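Long-range contacts in penicillin-binding protein activator LpoA (Escherichia coli, PDB 6DR3), which regulates peptidoglycan synthesis as an outer-membrane lipoprotein essential for the function of penicillin-binding protein 1A, whose transpeptidase activity it stimulates in vitro: residues D31-N35 and E63-Q68; Q37-I41 and L56-P61; Q103-A107 and Q132-L136; P121-L126 and A151-M155. All coordinates share one frame; numbering follows the deposited sequence.

Contact 1: residues D31-N35 and E63-Q68; sequences DTRIN and ELNDAQ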
loop_
_atom_site.group_PDB
_atom_site.type_symbol
_atom_site.label_atom_id
_atom_site.label_comp_id
_atom_site.label_asym_id
_atom_site.label_seq_id
_atom_site.Cartn_x
_atom_site.Cartn_y
_atom_site.Cartn_z
ATOM N N ASP A 31 -16.206 15.537 19.429
ATOM C CA ASP A 31 -15.730 14.961 18.174
ATOM C C ASP A 31 -14.263 15.281 17.930
ATOM O O ASP A 31 -13.526 14.452 17.384
ATOM C CB ASP A 31 -16.587 15.465 17.013
ATOM C CG ASP A 31 -17.940 14.783 16.950
ATOM O OD1 ASP A 31 -17.975 13.535 16.901
ATOM O OD2 ASP A 31 -18.968 15.493 16.961
ATOM N N THR A 32 -13.823 16.486 18.303
ATOM C CA THR A 32 -12.406 16.816 18.191
ATOM C C THR A 32 -11.555 15.772 18.899
ATOM O O THR A 32 -10.525 15.335 18.375
ATOM C CB THR A 32 -12.147 18.210 18.770
ATOM O OG1 THR A 32 -12.967 19.170 18.093
ATOM C CG2 THR A 32 -10.683 18.604 18.615
ATOM N N ARG A 33 -11.984 15.349 20.090
ATOM C CA ARG A 33 -11.242 14.340 20.837
ATOM C C ARG A 33 -11.281 12.990 20.130
ATOM O O ARG A 33 -10.265 12.287 20.069
ATOM C CB ARG A 33 -11.810 14.224 22.252
ATOM C CG ARG A 33 -11.033 13.295 23.169
ATOM C CD ARG A 33 -11.786 13.049 24.462
ATOM N NE ARG A 33 -11.011 12.240 25.401
ATOM C CZ ARG A 33 -10.159 12.729 26.296
ATOM N NH1 ARG A 33 -9.952 14.038 26.392
ATOM N NH2 ARG A 33 -9.507 11.904 27.103
ATOM N N ILE A 34 -12.441 12.612 19.586
ATOM C CA ILE A 34 -12.545 11.343 18.869
ATOM C C ILE A 34 -11.571 11.313 17.700
ATOM O O ILE A 34 -10.897 10.304 17.459
ATOM C CB ILE A 34 -13.996 11.106 18.403
ATOM C CG1 ILE A 34 -14.897 10.823 19.608
ATOM C CG2 ILE A 34 -14.067 9.947 17.400
ATOM C CD1 ILE A 34 -16.376 10.755 19.271
ATOM N N ASN A 35 -11.486 12.412 16.949
ATOM C CA ASN A 35 -10.588 12.451 15.801
ATOM C C ASN A 35 -9.138 12.260 16.235
ATOM O O ASN A 35 -8.401 11.467 15.638
ATOM C CB ASN A 35 -10.764 13.768 15.044
ATOM C CG ASN A 35 -12.115 13.868 14.363
ATOM O OD1 ASN A 35 -12.729 12.855 14.023
ATOM N ND2 ASN A 35 -12.585 15.093 14.157
ATOM N N GLU A 63 -20.971 6.401 19.785
ATOM C CA GLU A 63 -21.593 7.394 18.908
ATOM C C GLU A 63 -20.516 8.034 18.038
ATOM O O GLU A 63 -19.929 9.056 18.390
ATOM C CB GLU A 63 -22.335 8.443 19.726
ATOM C CG GLU A 63 -23.779 8.087 20.052
ATOM C CD GLU A 63 -24.446 9.119 20.944
ATOM O OE1 GLU A 63 -23.730 9.805 21.704
ATOM O OE2 GLU A 63 -25.688 9.250 20.879
ATOM N N LEU A 64 -20.259 7.425 16.885
ATOM C CA LEU A 64 -19.343 7.964 15.889
ATOM C C LEU A 64 -20.126 8.407 14.659
ATOM O O LEU A 64 -21.144 7.806 14.308
ATOM C CB LEU A 64 -18.297 6.921 15.484
ATOM C CG LEU A 64 -17.473 6.290 16.608
ATOM C CD1 LEU A 64 -16.706 5.084 16.085
ATOM C CD2 LEU A 64 -16.517 7.307 17.217
ATOM N N ASN A 65 -19.652 9.465 14.005
ATOM C CA ASN A 65 -20.249 9.840 12.732
ATOM C C ASN A 65 -19.740 8.910 11.632
ATOM O O ASN A 65 -18.828 8.107 11.838
ATOM C CB ASN A 65 -19.967 11.311 12.403
ATOM C CG ASN A 65 -18.499 11.595 12.142
ATOM O OD1 ASN A 65 -17.771 10.768 11.596
ATOM N ND2 ASN A 65 -18.060 12.789 12.525
ATOM N N ASP A 66 -20.341 9.022 10.446
ATOM C CA ASP A 66 -20.040 8.067 9.383
ATOM C C ASP A 66 -18.564 8.096 9.015
ATOM O O ASP A 66 -17.949 7.044 8.801
ATOM C CB ASP A 66 -20.902 8.351 8.154
ATOM C CG ASP A 66 -22.384 8.282 8.455
ATOM O OD1 ASP A 66 -22.769 8.574 9.607
ATOM O OD2 ASP A 66 -23.162 7.926 7.544
ATOM N N ALA A 67 -17.974 9.290 8.938
ATOM C CA ALA A 67 -16.557 9.391 8.608
ATOM C C ALA A 67 -15.696 8.740 9.683
ATOM O O ALA A 67 -14.723 8.040 9.374
ATOM C CB ALA A 67 -16.169 10.858 8.420
ATOM N N GLN A 68 -16.044 8.950 10.955
ATOM C CA GLN A 68 -15.271 8.356 12.041
ATOM C C GLN A 68 -15.443 6.844 12.092
ATOM O O GLN A 68 -14.505 6.128 12.458
ATOM C CB GLN A 68 -15.680 8.982 13.375
ATOM C CG GLN A 68 -15.311 10.453 13.499
ATOM C CD GLN A 68 -16.006 11.138 14.660
ATOM O OE1 GLN A 68 -17.084 10.726 15.082
ATOM N NE2 GLN A 68 -15.386 12.190 15.184
#
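Gln68 meets Asn35 and Asp31 because all three first torsions place CG beside the backbone N. In Gln68 chi1 is -67°, and from CG the chain runs out extended toward helix 30-47. The Gln68 side chain crosses those of Asp31, Ile34 and Asn35 at about a right angle. NE2 gives a nearly straight hydrogen bond to Asn35 OD1, at 3.0 Å. This acceptor lies in the amide plane of Gln68, but the donor stands well above the carbonyl plane of Asn35. A weak addition runs from Gln68 NE2 to Asp31 OD1, at 3.4 Å. The bonds of NE2 to Asn35 OD1 and of OE1 from Asn65 N fix the rotation of the glutamine amide. The other end of that amide serves the start of helix 66-82. Asn65 is the N-cap and forms a capping box with Gln68: Asn65 OD1 accepts from Gln68 N at 2.6 Å, and Gln68 OE1 accepts from Asn65 N at 3.1 Å. One side chain thus caps its own helix and ties it back to helix 30-47, with helix 50-58 between them in sequence, in this TPR-like helical domain, the amino-terminal part of LpoA. Ile34 supplies the apolar share. Its CG2 packs against Gln68 CD at 3.6 Å, and against Leu64 CD2, also at 3.6 Å. Asn35 ND2 is turned to another partner, Asp4, near the N terminus of the chain.

Contact 2: residues Q37-I41 and L56-P61; sequences QLLAI and LFNQLP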
loop_
_atom_site.group_PDB
_atom_site.type_symbol
_atom_site.label_atom_id
_atom_site.label_comp_id
_atom_site.label_asym_id
_atom_site.label_seq_id
_atom_site.Cartn_x
_atom_site.Cartn_y
_atom_site.Cartn_z
ATOM N N GLN A 37 -8.219 10.775 18.904
ATOM C CA GLN A 37 -8.134 9.401 19.386
ATOM C C GLN A 37 -7.951 8.425 18.232
ATOM O O GLN A 37 -7.126 7.507 18.310
ATOM C CB GLN A 37 -9.387 9.057 20.193
ATOM C CG GLN A 37 -9.363 7.676 20.821
ATOM C CD GLN A 37 -10.538 7.450 21.749
ATOM O OE1 GLN A 37 -11.321 8.362 22.010
ATOM N NE2 GLN A 37 -10.670 6.228 22.252
ATOM N N LEU A 38 -8.710 8.608 17.149
ATOM C CA LEU A 38 -8.542 7.757 15.976
ATOM C C LEU A 38 -7.132 7.873 15.414
ATOM O O LEU A 38 -6.554 6.882 14.952
ATOM C CB LEU A 38 -9.571 8.126 14.909
ATOM C CG LEU A 38 -11.021 7.738 15.204
ATOM C CD1 LEU A 38 -11.958 8.460 14.254
ATOM C CD2 LEU A 38 -11.207 6.230 15.097
ATOM N N LEU A 39 -6.562 9.079 15.442
ATOM C CA LEU A 39 -5.210 9.271 14.929
ATOM C C LEU A 39 -4.178 8.621 15.843
ATOM O O LEU A 39 -3.205 8.025 15.365
ATOM C CB LEU A 39 -4.927 10.762 14.760
ATOM C CG LEU A 39 -5.566 11.387 13.518
ATOM C CD1 LEU A 39 -5.726 12.893 13.677
ATOM C CD2 LEU A 39 -4.726 11.067 12.293
ATOM N N ALA A 40 -4.374 8.722 17.160
ATOM C CA ALA A 40 -3.478 8.050 18.094
ATOM C C ALA A 40 -3.449 6.550 17.838
ATOM O O ALA A 40 -2.378 5.933 17.836
ATOM C CB ALA A 40 -3.907 8.337 19.533
ATOM N N ILE A 41 -4.619 5.946 17.620
ATOM C CA ILE A 41 -4.679 4.521 17.299
ATOM C C ILE A 41 -3.858 4.230 16.049
ATOM O O ILE A 41 -3.061 3.286 16.011
ATOM C CB ILE A 41 -6.143 4.077 17.127
ATOM C CG1 ILE A 41 -6.926 4.298 18.423
ATOM C CG2 ILE A 41 -6.224 2.606 16.712
ATOM C CD1 ILE A 41 -8.427 4.273 18.240
ATOM N N LEU A 56 -6.966 1.643 23.281
ATOM C CA LEU A 56 -7.555 2.914 22.873
ATOM C C LEU A 56 -8.652 2.704 21.839
ATOM O O LEU A 56 -9.634 3.454 21.815
ATOM C CB LEU A 56 -6.470 3.843 22.328
ATOM C CG LEU A 56 -6.810 5.334 22.247
ATOM C CD1 LEU A 56 -7.178 5.901 23.619
ATOM C CD2 LEU A 56 -5.639 6.105 21.655
ATOM N N PHE A 57 -8.504 1.689 20.986
ATOM C CA PHE A 57 -9.576 1.311 20.071
ATOM C C PHE A 57 -10.815 0.861 20.840
ATOM O O PHE A 57 -11.946 1.193 20.465
ATOM C CB PHE A 57 -9.075 0.209 19.133
ATOM C CG PHE A 57 -10.106 -0.302 18.162
ATOM C CD1 PHE A 57 -11.038 -1.249 18.551
ATOM C CD2 PHE A 57 -10.120 0.141 16.848
ATOM C CE1 PHE A 57 -11.979 -1.728 17.656
ATOM C CE2 PHE A 57 -11.058 -0.338 15.947
ATOM C CZ PHE A 57 -11.985 -1.272 16.351
ATOM N N ASN A 58 -10.620 0.112 21.930
ATOM C CA ASN A 58 -11.743 -0.353 22.736
ATOM C C ASN A 58 -12.391 0.770 23.535
ATOM O O ASN A 58 -13.519 0.600 24.010
ATOM C CB ASN A 58 -11.289 -1.460 23.692
ATOM C CG ASN A 58 -10.889 -2.731 22.970
ATOM O OD1 ASN A 58 -11.282 -2.957 21.826
ATOM N ND2 ASN A 58 -10.107 -3.571 23.639
ATOM N N GLN A 59 -11.709 1.900 23.701
ATOM C CA GLN A 59 -12.258 3.041 24.423
ATOM C C GLN A 59 -12.921 4.059 23.501
ATOM O O GLN A 59 -13.309 5.135 23.965
ATOM C CB GLN A 59 -11.161 3.723 25.245
ATOM C CG GLN A 59 -10.638 2.878 26.395
ATOM C CD GLN A 59 -9.633 3.619 27.253
ATOM O OE1 GLN A 59 -9.515 4.842 27.175
ATOM N NE2 GLN A 59 -8.900 2.880 28.078
ATOM N N LEU A 60 -13.057 3.748 22.216
ATOM C CA LEU A 60 -13.744 4.655 21.309
ATOM C C LEU A 60 -15.222 4.747 21.684
ATOM O O LEU A 60 -15.844 3.730 22.002
ATOM C CB LEU A 60 -13.608 4.179 19.864
ATOM C CG LEU A 60 -12.266 4.454 19.188
ATOM C CD1 LEU A 60 -12.153 3.688 17.877
ATOM C CD2 LEU A 60 -12.093 5.946 18.946
ATOM N N PRO A 61 -15.811 5.944 21.658
ATOM C CA PRO A 61 -17.248 6.053 21.929
ATOM C C PRO A 61 -18.065 5.260 20.920
ATOM O O PRO A 61 -17.633 4.993 19.797
ATOM C CB PRO A 61 -17.525 7.557 21.810
ATOM C CG PRO A 61 -16.205 8.209 22.015
ATOM C CD PRO A 61 -15.195 7.266 21.445
#
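The polar part of the contact belongs to Gln37. Its chi1 of -176° sets CG opposite the backbone N, and the extended chain carries the amide to the end of helix 50-58. There NE2 donates to Leu56 O at 3.0 Å, with the acceptor close to the amide plane. A weak second bond joins Gln37 NE2 to Gln59 O at 3.3 Å. Both acceptors are main-chain carbonyls where the helix gives way to a turn, so the amide holds that turn.

Apolar packing accompanies these bonds. Leu60 slides past Gln37 in the opposite direction, its CD2 3.5 Å from Gln37 CD. Leu56 CG touches the Gln37 chain at CG, while Leu56 CD2 presses on Ala40 CB at 3.5 Å. Ile41 CD1 reaches over the backbone of Phe57, 3.7 Å from Phe57 CA, and also meets Leu60 CD1 at 3.8 Å. Leu38 CD2 meets Leu60 CD1, the two side chains crossing at about a right angle.

Leu22 of helix 18-25 packs on Ala40 and Leu56, and helix 66-82 packs on Leu38 and Phe57. Helices 30-47 and 50-58 follow each other as a helical hairpin, consistent with the TPR-like motifs of this domain.

Contact 3: residues Q103-A107 and Q132-L136; sequences QNQQA and QEPLL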
loop_
_atom_site.group_PDB
_atom_site.type_symbol
_atom_site.label_atom_id
_atom_site.label_comp_id
_atom_site.label_asym_id
_atom_site.label_seq_id
_atom_site.Cartn_x
_atom_site.Cartn_y
_atom_site.Cartn_z
ATOM N N GLN A 103 -8.489 8.924 -0.471
ATOM C CA GLN A 103 -7.238 8.440 -1.052
ATOM C C GLN A 103 -6.315 7.866 0.016
ATOM O O GLN A 103 -5.852 6.725 -0.098
ATOM C CB GLN A 103 -6.534 9.561 -1.817
ATOM C CG GLN A 103 -5.211 9.119 -2.436
ATOM C CD GLN A 103 -4.633 10.138 -3.398
ATOM O OE1 GLN A 103 -4.587 9.912 -4.608
ATOM N NE2 GLN A 103 -4.176 11.263 -2.862
ATOM N N ASN A 104 -6.018 8.651 1.057
ATOM C CA ASN A 104 -5.178 8.150 2.141
ATOM C C ASN A 104 -5.707 6.829 2.681
ATOM O O ASN A 104 -4.932 5.905 2.952
ATOM C CB ASN A 104 -5.090 9.183 3.265
ATOM C CG ASN A 104 -4.552 8.591 4.561
ATOM O OD1 ASN A 104 -5.309 8.323 5.498
ATOM N ND2 ASN A 104 -3.241 8.375 4.613
ATOM N N GLN A 105 -7.028 6.723 2.845
ATOM C CA GLN A 105 -7.620 5.477 3.325
ATOM C C GLN A 105 -7.485 4.369 2.288
ATOM O O GLN A 105 -7.199 3.217 2.637
ATOM C CB GLN A 105 -9.089 5.701 3.685
ATOM C CG GLN A 105 -9.301 6.470 4.976
ATOM C CD GLN A 105 -10.768 6.633 5.325
ATOM O OE1 GLN A 105 -11.613 6.792 4.446
ATOM N NE2 GLN A 105 -11.078 6.587 6.614
ATOM N N GLN A 106 -7.685 4.695 1.009
ATOM C CA GLN A 106 -7.500 3.699 -0.042
ATOM C C GLN A 106 -6.064 3.191 -0.067
ATOM O O GLN A 106 -5.826 1.987 -0.223
ATOM C CB GLN A 106 -7.881 4.288 -1.399
ATOM C CG GLN A 106 -9.364 4.574 -1.551
ATOM C CD GLN A 106 -9.703 5.208 -2.884
ATOM O OE1 GLN A 106 -8.928 5.135 -3.836
ATOM N NE2 GLN A 106 -10.869 5.840 -2.957
ATOM N N ALA A 107 -5.092 4.093 0.082
ATOM C CA ALA A 107 -3.697 3.665 0.119
ATOM C C ALA A 107 -3.454 2.705 1.276
ATOM O O ALA A 107 -2.721 1.718 1.131
ATOM C CB ALA A 107 -2.776 4.881 0.228
ATOM N N GLN A 132 -2.496 0.470 -5.620
ATOM C CA GLN A 132 -2.026 1.435 -4.633
ATOM C C GLN A 132 -1.110 2.490 -5.240
ATOM O O GLN A 132 -1.126 3.643 -4.796
ATOM C CB GLN A 132 -1.285 0.712 -3.509
ATOM C CG GLN A 132 -0.901 1.603 -2.329
ATOM C CD GLN A 132 0.168 0.976 -1.456
ATOM O OE1 GLN A 132 1.208 0.538 -1.950
ATOM N NE2 GLN A 132 -0.083 0.926 -0.150
ATOM N N GLU A 133 -0.311 2.120 -6.240
ATOM C CA GLU A 133 0.733 3.012 -6.735
ATOM C C GLU A 133 0.226 4.400 -7.110
ATOM O O GLU A 133 0.890 5.385 -6.745
ATOM C CB GLU A 133 1.443 2.348 -7.926
ATOM C CG GLU A 133 2.547 3.191 -8.555
ATOM C CD GLU A 133 2.019 4.239 -9.521
ATOM O OE1 GLU A 133 0.976 3.990 -10.162
ATOM O OE2 GLU A 133 2.642 5.314 -9.632
ATOM N N PRO A 134 -0.897 4.564 -7.815
ATOM C CA PRO A 134 -1.343 5.924 -8.158
ATOM C C PRO A 134 -1.681 6.775 -6.944
ATOM O O PRO A 134 -1.727 8.005 -7.061
ATOM C CB PRO A 134 -2.582 5.684 -9.034
ATOM C CG PRO A 134 -2.495 4.259 -9.469
ATOM C CD PRO A 134 -1.798 3.538 -8.365
ATOM N N LEU A 135 -1.924 6.161 -5.788
ATOM C CA LEU A 135 -2.295 6.893 -4.584
ATOM C C LEU A 135 -1.093 7.384 -3.785
ATOM O O LEU A 135 -1.273 8.181 -2.858
ATOM C CB LEU A 135 -3.163 6.005 -3.684
ATOM C CG LEU A 135 -4.264 5.198 -4.381
ATOM C CD1 LEU A 135 -4.984 4.298 -3.386
ATOM C CD2 LEU A 135 -5.253 6.113 -5.086
ATOM N N LEU A 136 0.115 6.945 -4.123
ATOM C CA LEU A 136 1.301 7.219 -3.321
ATOM C C LEU A 136 2.043 8.438 -3.853
ATOM O O LEU A 136 2.092 8.671 -5.065
ATOM C CB LEU A 136 2.241 6.010 -3.320
ATOM C CG LEU A 136 1.656 4.693 -2.810
ATOM C CD1 LEU A 136 2.634 3.551 -3.062
ATOM C CD2 LEU A 136 1.316 4.797 -1.334
#
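Gln132 NE2 is gripped by two oxygens of helix 103-117. One is Ala107 O, at 3.0 Å from Gln132 NE2, in a bond that is nearly straight. The acceptor lies in the amide plane of Gln132, and the donor is tilted 25° from the carbonyl plane of Ala107. The other is the side-chain oxygen of Gln111, one turn further along the helix. Gln132 OE1 accepts from Asn144 of helix 138-153. Both ends of this buried amide are therefore used, and they join two helices through the end of a third. Gln132 reaches Ala107 O with chi1 at -173°, which turns CG away from its backbone N, and with an extended chain beyond.

Here helix 123-132 passes through the short 3-10 turn 133-135 on its way to helix 138-153. The turn packs on the first turn of helix 103-117, within the all-helical, TPR-like domain of LpoA.

Leu135 makes the largest single share of the contact and points toward that helix. Its CD1 fits against the backbone at Ala107 N and against Gln106 CB, each 3.5 Å away. Leu135 CB lies 4.1 Å from Ala107 CB. Gln103 runs past Leu135 in the opposite direction, with Gln103 CG 3.9 Å from Leu135 CB. Gln106 instead crosses Leu135 at about a right angle, and its NE2 is bonded to Leu101 O. Trp110 of helix 103-117 touches both Gln132 and Leu135. Leu136 CD2 comes up more loosely to Ala107 CB, at 4.4 Å.

Contact 4: residues P121-L126 and A151-M155; sequences PSIDLL and ALSSM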
loop_
_atom_site.group_PDB
_atom_site.type_symbol
_atom_site.label_atom_id
_atom_site.label_comp_id
_atom_site.label_asym_id
_atom_site.label_seq_id
_atom_site.Cartn_x
_atom_site.Cartn_y
_atom_site.Cartn_z
ATOM N N PRO A 121 4.453 -13.796 -3.942
ATOM C CA PRO A 121 4.108 -13.345 -5.300
ATOM C C PRO A 121 2.898 -14.084 -5.848
ATOM O O PRO A 121 2.882 -15.313 -5.941
ATOM C CB PRO A 121 5.377 -13.645 -6.107
ATOM C CG PRO A 121 6.090 -14.694 -5.333
ATOM C CD PRO A 121 5.792 -14.411 -3.896
ATOM N N SER A 122 1.875 -13.315 -6.208
ATOM C CA SER A 122 0.686 -13.849 -6.854
ATOM C C SER A 122 0.033 -12.712 -7.624
ATOM O O SER A 122 0.428 -11.550 -7.507
ATOM C CB SER A 122 -0.283 -14.460 -5.838
ATOM O OG SER A 122 -0.845 -13.462 -5.006
ATOM N N ILE A 123 -0.973 -13.062 -8.427
ATOM C CA ILE A 123 -1.679 -12.036 -9.187
ATOM C C ILE A 123 -2.412 -11.092 -8.245
ATOM O O ILE A 123 -2.577 -9.904 -8.546
ATOM C CB ILE A 123 -2.637 -12.686 -10.206
ATOM C CG1 ILE A 123 -3.177 -11.626 -11.167
ATOM C CG2 ILE A 123 -3.772 -13.420 -9.490
ATOM C CD1 ILE A 123 -3.890 -12.198 -12.374
ATOM N N ASP A 124 -2.850 -11.595 -7.089
ATOM C CA ASP A 124 -3.533 -10.742 -6.123
ATOM C C ASP A 124 -2.597 -9.669 -5.583
ATOM O O ASP A 124 -2.985 -8.501 -5.457
ATOM C CB ASP A 124 -4.090 -11.590 -4.980
ATOM C CG ASP A 124 -4.948 -12.741 -5.472
ATOM O OD1 ASP A 124 -4.385 -13.718 -6.013
ATOM O OD2 ASP A 124 -6.184 -12.668 -5.318
ATOM N N LEU A 125 -1.358 -10.045 -5.259
ATOM C CA LEU A 125 -0.407 -9.068 -4.733
ATOM C C LEU A 125 -0.052 -8.027 -5.785
ATOM O O LEU A 125 0.028 -6.832 -5.480
ATOM C CB LEU A 125 0.855 -9.773 -4.235
ATOM C CG LEU A 125 1.977 -8.856 -3.741
ATOM C CD1 LEU A 125 1.505 -7.979 -2.586
ATOM C CD2 LEU A 125 3.189 -9.672 -3.333
ATOM N N LEU A 126 0.171 -8.464 -7.026
ATOM C CA LEU A 126 0.472 -7.523 -8.100
ATOM C C LEU A 126 -0.657 -6.515 -8.266
ATOM O O LEU A 126 -0.417 -5.306 -8.364
ATOM C CB LEU A 126 0.720 -8.282 -9.405
ATOM C CG LEU A 126 1.947 -9.200 -9.415
ATOM C CD1 LEU A 126 1.991 -10.031 -10.685
ATOM C CD2 LEU A 126 3.232 -8.399 -9.263
ATOM N N ALA A 151 8.272 -9.213 -6.781
ATOM C CA ALA A 151 7.239 -10.224 -6.978
ATOM C C ALA A 151 7.309 -10.810 -8.382
ATOM O O ALA A 151 7.157 -12.023 -8.566
ATOM C CB ALA A 151 5.858 -9.622 -6.714
ATOM N N LEU A 152 7.546 -9.963 -9.383
ATOM C CA LEU A 152 7.646 -10.443 -10.758
ATOM C C LEU A 152 8.877 -11.322 -10.948
ATOM O O LEU A 152 8.787 -12.421 -11.506
ATOM C CB LEU A 152 7.676 -9.255 -11.718
ATOM C CG LEU A 152 6.373 -8.455 -11.771
ATOM C CD1 LEU A 152 6.611 -7.077 -12.369
ATOM C CD2 LEU A 152 5.321 -9.214 -12.571
ATOM N N SER A 153 10.040 -10.857 -10.485
ATOM C CA SER A 153 11.282 -11.589 -10.702
ATOM C C SER A 153 11.410 -12.816 -9.810
ATOM O O SER A 153 12.297 -13.642 -10.049
ATOM C CB SER A 153 12.481 -10.665 -10.480
ATOM O OG SER A 153 12.468 -10.108 -9.178
ATOM N N SER A 154 10.562 -12.951 -8.792
ATOM C CA SER A 154 10.547 -14.149 -7.963
ATOM C C SER A 154 9.775 -15.294 -8.601
ATOM O O SER A 154 9.860 -16.424 -8.109
ATOM C CB SER A 154 9.943 -13.834 -6.592
ATOM O OG SER A 154 10.839 -13.068 -5.804
ATOM N N MET A 155 9.030 -15.036 -9.671
ATOM C CA MET A 155 8.301 -16.091 -10.353
ATOM C C MET A 155 9.202 -16.806 -11.353
ATOM O O MET A 155 10.237 -16.290 -11.783
ATOM C CB MET A 155 7.087 -15.527 -11.090
ATOM C CG MET A 155 6.052 -14.866 -10.204
ATOM S SD MET A 155 4.617 -14.369 -11.173
ATOM C CE MET A 155 3.616 -13.566 -9.926
#
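Leu126 projects from helix 123-132 toward residues 151-155. Its CB and CG carry the branch across, with CG set beside the backbone N (chi1 -65°), and the two methyls then part. CD2 meets Ala151 CB at 3.9 Å, and it also lies near Leu152 CD2. CD1 touches Leu152 CD2 at 3.9 Å and Met155 CE at 4.0 Å. Leu126 and Met155 approach tip to tip, Met155 being fully extended beyond CG. Leu152 points its CB away from residues 121-126, yet its end still comes back to the leucine methyls.

The contact joins the start of helix 123-132 to the end of helix 138-153. These two successive helices form an antiparallel pair in the TPR-like amino-terminal domain. Ser122 is the N-cap of the first, and its OG takes a weak capping bond from Leu125 N. Just before it, Pro121 lies against the last turn of helix 138-153 and the residues that follow. Pro121 CB sits 3.4 Å from Ala151 O and 4.1 Å from Ala151 CB. Pro121 CG meets Ser154 CB, also at 4.1 Å, while the serine hydroxyl is bonded to Gln150 O. Met155 CE also touches the proline, 4.2 Å from Pro121 CB.

Further helices cover its flanks. Leu152 packs on Trp175 and Leu176 of helix 170-185, and Leu125 on Ile114 and Ser117 of helix 103-117. Leu163 in a loop touches Met155.

From the N terminus, helix 30-47 opens both contact 1 and contact 2. Contact 2 closes first, where helix 50-58 ends. It is nested inside the longer loop that contact 1 closes at the start of helix 66-82. The two touch, through Ile34 with Pro61 and Gln68 with Leu38, and so bind three successive helices. Contact 3 opens later, on helix 103-117. Contact 4 opens before contact 3 closes and closes after it, so these two cross along the chain. They link helices 103-117, 123-132 and 138-153, with centres about 20 Å apart. Contacts 1 and 4 lie on opposite sides of the chain's centre.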